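Local coordinates for protein cytochrome c' (Rubrivivax gelatinosus, PDB 2J8W) that carries a covalently bound, high-spin heme c with no sixth iron ligand and probably takes part in bacterial electron transfer, though its exact function is unknown, at residues Phe23-Phe36 with Gly103-Gly116. Sequence-based numbering, arbitrary orientation. Where two conformers were deposited one is given.
Sequences FGRVAAMAQGKAPF and GDFAQIKAAVGETG
Phe-36 and Phe-105 both hold CG trans to the main-chain nitrogen (chi1 -179° in Phe-36), which brings the two side chains alongside in opposite senses, and their rings meet as a T-shaped pair. The edge of Phe-105 points at the face of Phe-36, with ring centroids 5.2 Å apart and CD2 of Phe-105 3.7 Å from CG of Phe-36. Phe-36 also meets Ile-108 CD1 and Gly-103 O at its own rim, CZ lying 3.5 Å from that oxygen. A serine in place of Phe-36 would probably leave the Phe-105 edge and Ile-108 CD1 without their aromatic partner. The chain of Lys-109, extended beyond CG, lies along Ala-30 and donates a hydrogen bond from NZ to Ala-30 O (2.8 Å), tilted 24° from the carbonyl plane. Farther along, Val-112 is a knob in the hole formed by Phe-23, Val-26, Ala-27 and Ala-30, its CG2 3.7 Å from Val-26 CG1. Phe-23 sets its ring edge against Val-112 O and lays CE1 against Thr-115 CG2 (3.7 Å); Thr-115 touches the heme. The contact, its short helix axes crossing at -127°, joins helices 5-30 and 105-126 of the cytochrome c' four-helix bundle; Ile-108 and Thr-115 also pack on helix 79-102, Val-26 and Met-29 on helix 38-52.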
loop_
_atom_site.group_PDB
_atom_site.type_symbol
_atom_site.label_atom_id
_atom_site.label_comp_id
_atom_site.label_asym_id
_atom_site.label_seq_id
_atom_site.Cartn_x
_atom_site.Cartn_y
_atom_site.Cartn_z
ATOM N N PHE A 23 -6.859 -7.839 -3.759
ATOM C CA PHE A 23 -7.358 -8.538 -4.923
ATOM C C PHE A 23 -7.882 -9.921 -4.545
ATOM O O PHE A 23 -8.910 -10.356 -5.035
ATOM C CB PHE A 23 -6.282 -8.628 -6.005
ATOM C CG PHE A 23 -6.743 -9.292 -7.263
ATOM C CD1 PHE A 23 -7.653 -8.706 -8.083
ATOM C CD2 PHE A 23 -6.225 -10.508 -7.658
ATOM C CE1 PHE A 23 -8.101 -9.308 -9.219
ATOM C CE2 PHE A 23 -6.662 -11.120 -8.812
ATOM C CZ PHE A 23 -7.575 -10.518 -9.585
ATOM N N GLY A 24 -7.168 -10.585 -3.635
ATOM C CA GLY A 24 -7.598 -11.890 -3.194
ATOM C C GLY A 24 -8.959 -11.894 -2.530
ATOM O O GLY A 24 -9.715 -12.854 -2.651
ATOM N N ARG A 25 -9.299 -10.808 -1.832
ATOM C CA ARG A 25 -10.620 -10.697 -1.228
ATOM C C ARG A 25 -11.705 -10.649 -2.290
ATOM O O ARG A 25 -12.763 -11.280 -2.167
ATOM C CB ARG A 25 -10.696 -9.447 -0.344
ATOM C CG ARG A 25 -9.738 -9.476 0.813
ATOM C CD ARG A 25 -9.872 -8.238 1.674
ATOM N NE ARG A 25 -8.657 -7.971 2.451
ATOM C CZ ARG A 25 -8.610 -7.201 3.530
ATOM N NH1 ARG A 25 -9.685 -6.550 3.907
ATOM N NH2 ARG A 25 -7.471 -7.025 4.176
ATOM N N VAL A 26 -11.431 -9.907 -3.359
ATOM C CA VAL A 26 -12.383 -9.828 -4.467
ATOM C C VAL A 26 -12.503 -11.181 -5.145
ATOM O O VAL A 26 -13.605 -11.637 -5.472
ATOM C CB VAL A 26 -11.997 -8.715 -5.471
ATOM C CG1 VAL A 26 -13.066 -8.556 -6.551
ATOM C CG2 VAL A 26 -11.776 -7.367 -4.740
ATOM N N ALA A 27 -11.371 -11.819 -5.397
ATOM C CA ALA A 27 -11.348 -13.123 -6.045
ATOM C C ALA A 27 -12.133 -14.134 -5.232
ATOM O O ALA A 27 -12.796 -14.979 -5.803
ATOM C CB ALA A 27 -9.905 -13.573 -6.295
ATOM N N ALA A 28 -12.026 -14.077 -3.908
ATOM C CA ALA A 28 -12.777 -15.017 -3.061
ATOM C C ALA A 28 -14.270 -14.902 -3.286
ATOM O O ALA A 28 -14.994 -15.900 -3.307
ATOM C CB ALA A 28 -12.404 -14.857 -1.619
ATOM N N MET A 29 -14.758 -13.676 -3.447
ATOM C CA MET A 29 -16.172 -13.487 -3.769
ATOM C C MET A 29 -16.486 -13.996 -5.203
ATOM O O MET A 29 -17.473 -14.684 -5.426
ATOM C CB MET A 29 -16.586 -12.033 -3.645
ATOM C CG MET A 29 -16.652 -11.577 -2.224
ATOM S SD MET A 29 -17.145 -9.830 -2.135
ATOM C CE MET A 29 -17.273 -9.612 -0.307
ATOM N N ALA A 30 -15.615 -13.705 -6.160
ATOM C CA ALA A 30 -15.844 -14.117 -7.542
ATOM C C ALA A 30 -15.894 -15.630 -7.637
ATOM O O ALA A 30 -16.669 -16.166 -8.443
ATOM C CB ALA A 30 -14.776 -13.564 -8.470
ATOM N N GLN A 31 -15.085 -16.322 -6.833
ATOM C CA GLN A 31 -15.005 -17.784 -6.834
ATOM C C GLN A 31 -16.107 -18.403 -6.002
ATOM O O GLN A 31 -16.237 -19.627 -5.925
ATOM C CB GLN A 31 -13.706 -18.219 -6.238
ATOM C CG GLN A 31 -12.537 -17.909 -7.005
ATOM C CD GLN A 31 -11.285 -18.014 -6.172
ATOM O OE1 GLN A 31 -11.295 -18.560 -5.059
ATOM N NE2 GLN A 31 -10.195 -17.503 -6.699
ATOM N N GLY A 32 -16.885 -17.602 -5.311
ATOM C CA GLY A 32 -17.937 -18.160 -4.478
ATOM C C GLY A 32 -17.422 -18.778 -3.186
ATOM O O GLY A 32 -18.081 -19.619 -2.618
ATOM N N LYS A 33 -16.279 -18.332 -2.683
ATOM C CA LYS A 33 -15.732 -18.806 -1.405
ATOM C C LYS A 33 -16.232 -17.947 -0.241
ATOM O O LYS A 33 -16.149 -18.368 0.908
ATOM C CB LYS A 33 -14.206 -18.784 -1.404
ATOM C CG LYS A 33 -13.520 -19.436 -2.603
ATOM C CD LYS A 33 -13.871 -20.866 -2.724
ATOM C CE LYS A 33 -13.261 -21.527 -4.001
ATOM N NZ LYS A 33 -11.782 -21.368 -4.139
ATOM N N ALA A 34 -16.713 -16.738 -0.546
ATOM C CA ALA A 34 -17.272 -15.783 0.418
ATOM C C ALA A 34 -18.532 -15.229 -0.214
ATOM O O ALA A 34 -18.539 -15.021 -1.415
ATOM C CB ALA A 34 -16.281 -14.641 0.702
ATOM N N PRO A 35 -19.557 -14.929 0.601
ATOM C CA PRO A 35 -20.755 -14.312 0.015
ATOM C C PRO A 35 -20.426 -12.994 -0.659
ATOM O O PRO A 35 -19.570 -12.232 -0.214
ATOM C CB PRO A 35 -21.699 -14.146 1.188
ATOM C CG PRO A 35 -21.200 -15.108 2.220
ATOM C CD PRO A 35 -19.720 -15.227 2.033
ATOM N N PHE A 36 -21.122 -12.721 -1.747
ATOM C CA PHE A 36 -20.933 -11.484 -2.460
ATOM C C PHE A 36 -21.522 -10.316 -1.695
ATOM O O PHE A 36 -22.670 -10.361 -1.297
ATOM C CB PHE A 36 -21.517 -11.575 -3.855
ATOM C CG PHE A 36 -21.356 -10.343 -4.683
ATOM C CD1 PHE A 36 -20.099 -9.889 -5.044
ATOM C CD2 PHE A 36 -22.459 -9.610 -5.157
ATOM C CE1 PHE A 36 -19.933 -8.761 -5.823
ATOM C CE2 PHE A 36 -22.284 -8.497 -5.955
ATOM C CZ PHE A 36 -21.037 -8.074 -6.281
ATOM N N GLY A 103 -21.219 -2.864 -9.593
ATOM C CA GLY A 103 -21.678 -3.898 -8.672
ATOM C C GLY A 103 -22.180 -5.175 -9.346
ATOM O O GLY A 103 -22.707 -6.066 -8.682
ATOM N N ASP A 104 -21.987 -5.299 -10.643
ATOM C CA ASP A 104 -22.453 -6.470 -11.392
ATOM C C ASP A 104 -21.491 -7.624 -11.153
ATOM O O ASP A 104 -20.346 -7.565 -11.537
ATOM C CB ASP A 104 -22.585 -6.122 -12.874
ATOM C CG ASP A 104 -23.197 -7.191 -13.660
ATOM O OD1 ASP A 104 -22.671 -8.253 -13.741
ATOM O OD2 ASP A 104 -24.275 -6.989 -14.230
ATOM N N PHE A 105 -21.973 -8.682 -10.530
ATOM C CA PHE A 105 -21.172 -9.842 -10.207
ATOM C C PHE A 105 -20.459 -10.408 -11.433
ATOM O O PHE A 105 -19.277 -10.709 -11.387
ATOM C CB PHE A 105 -22.033 -10.906 -9.532
ATOM C CG PHE A 105 -21.242 -12.105 -9.097
ATOM C CD1 PHE A 105 -20.905 -13.131 -9.993
ATOM C CD2 PHE A 105 -20.709 -12.188 -7.843
ATOM C CE1 PHE A 105 -20.144 -14.206 -9.600
ATOM C CE2 PHE A 105 -19.916 -13.249 -7.455
ATOM C CZ PHE A 105 -19.635 -14.247 -8.343
ATOM N N ALA A 106 -21.185 -10.532 -12.552
ATOM C CA ALA A 106 -20.590 -11.120 -13.736
ATOM C C ALA A 106 -19.455 -10.245 -14.255
ATOM O O ALA A 106 -18.440 -10.759 -14.678
ATOM C CB ALA A 106 -21.643 -11.323 -14.808
ATOM N N GLN A 107 -19.660 -8.927 -14.262
ATOM C CA GLN A 107 -18.614 -8.023 -14.748
ATOM C C GLN A 107 -17.404 -8.071 -13.814
ATOM O O GLN A 107 -16.265 -8.062 -14.279
ATOM C CB GLN A 107 -19.147 -6.585 -14.813
ATOM C CG GLN A 107 -18.307 -5.563 -15.604
ATOM C CD GLN A 107 -18.900 -4.143 -15.563
ATOM O OE1 GLN A 107 -18.225 -3.084 -15.893
ATOM N NE2 GLN A 107 -20.159 -4.101 -15.126
ATOM N N ILE A 108 -17.638 -8.131 -12.509
ATOM C CA ILE A 108 -16.533 -8.249 -11.556
ATOM C C ILE A 108 -15.777 -9.537 -11.767
ATOM O O ILE A 108 -14.545 -9.554 -11.823
ATOM C CB ILE A 108 -17.048 -8.142 -10.105
ATOM C CG1 ILE A 108 -17.559 -6.710 -9.822
ATOM C CG2 ILE A 108 -15.971 -8.536 -9.090
ATOM C CD1 ILE A 108 -18.362 -6.591 -8.554
ATOM N N LYS A 109 -16.521 -10.621 -11.891
ATOM C CA LYS A 109 -15.874 -11.908 -12.096
ATOM C C LYS A 109 -15.034 -11.949 -13.388
ATOM O O LYS A 109 -13.895 -12.449 -13.392
ATOM C CB LYS A 109 -16.896 -13.044 -12.065
ATOM C CG LYS A 109 -16.282 -14.418 -12.202
ATOM C CD LYS A 109 -17.191 -15.525 -11.736
ATOM C CE LYS A 109 -16.484 -16.845 -11.765
ATOM N NZ LYS A 109 -17.251 -17.751 -10.718
ATOM N N ALA A 110 -15.572 -11.390 -14.477
ATOM C CA ALA A 110 -14.848 -11.383 -15.738
ATOM C C ALA A 110 -13.544 -10.579 -15.559
ATOM O O ALA A 110 -12.479 -10.951 -16.024
ATOM C CB ALA A 110 -15.681 -10.801 -16.867
ATOM N N ALA A 111 -13.644 -9.446 -14.880
ATOM C CA ALA A 111 -12.490 -8.558 -14.687
ATOM C C ALA A 111 -11.482 -9.168 -13.715
ATOM O O ALA A 111 -10.278 -8.972 -13.862
ATOM C CB ALA A 111 -12.930 -7.204 -14.234
ATOM N N VAL A 112 -11.946 -9.934 -12.727
ATOM C CA VAL A 112 -11.023 -10.679 -11.858
ATOM C C VAL A 112 -10.210 -11.662 -12.696
ATOM O O VAL A 112 -8.990 -11.790 -12.538
ATOM C CB VAL A 112 -11.769 -11.390 -10.730
ATOM C CG1 VAL A 112 -10.918 -12.493 -10.078
ATOM C CG2 VAL A 112 -12.245 -10.394 -9.700
ATOM N N GLY A 113 -10.866 -12.331 -13.641
ATOM C CA GLY A 113 -10.123 -13.263 -14.482
ATOM C C GLY A 113 -9.090 -12.587 -15.351
ATOM O O GLY A 113 -7.938 -13.029 -15.475
ATOM N N GLU A 114 -9.501 -11.491 -15.955
ATOM C CA GLU A 114 -8.569 -10.743 -16.828
ATOM C C GLU A 114 -7.400 -10.203 -16.005
ATOM O O GLU A 114 -6.223 -10.234 -16.415
ATOM C CB GLU A 114 -9.340 -9.615 -17.523
ATOM C CG GLU A 114 -8.614 -8.928 -18.653
ATOM C CD GLU A 114 -9.531 -8.115 -19.581
ATOM O OE1 GLU A 114 -10.694 -7.838 -19.225
ATOM O OE2 GLU A 114 -9.068 -7.720 -20.679
ATOM N N THR A 115 -7.703 -9.651 -14.837
ATOM C CA THR A 115 -6.659 -9.073 -13.995
ATOM C C THR A 115 -5.681 -10.148 -13.538
ATOM O O THR A 115 -4.467 -10.004 -13.646
ATOM C CB THR A 115 -7.271 -8.315 -12.804
ATOM O OG1 THR A 115 -8.082 -7.257 -13.287
ATOM C CG2 THR A 115 -6.196 -7.706 -11.930
ATOM N N GLY A 116 -6.211 -11.256 -13.054
ATOM C CA GLY A 116 -5.378 -12.358 -12.643
ATOM C C GLY A 116 -4.496 -12.885 -13.758
ATOM O O GLY A 116 -3.316 -13.207 -13.524
#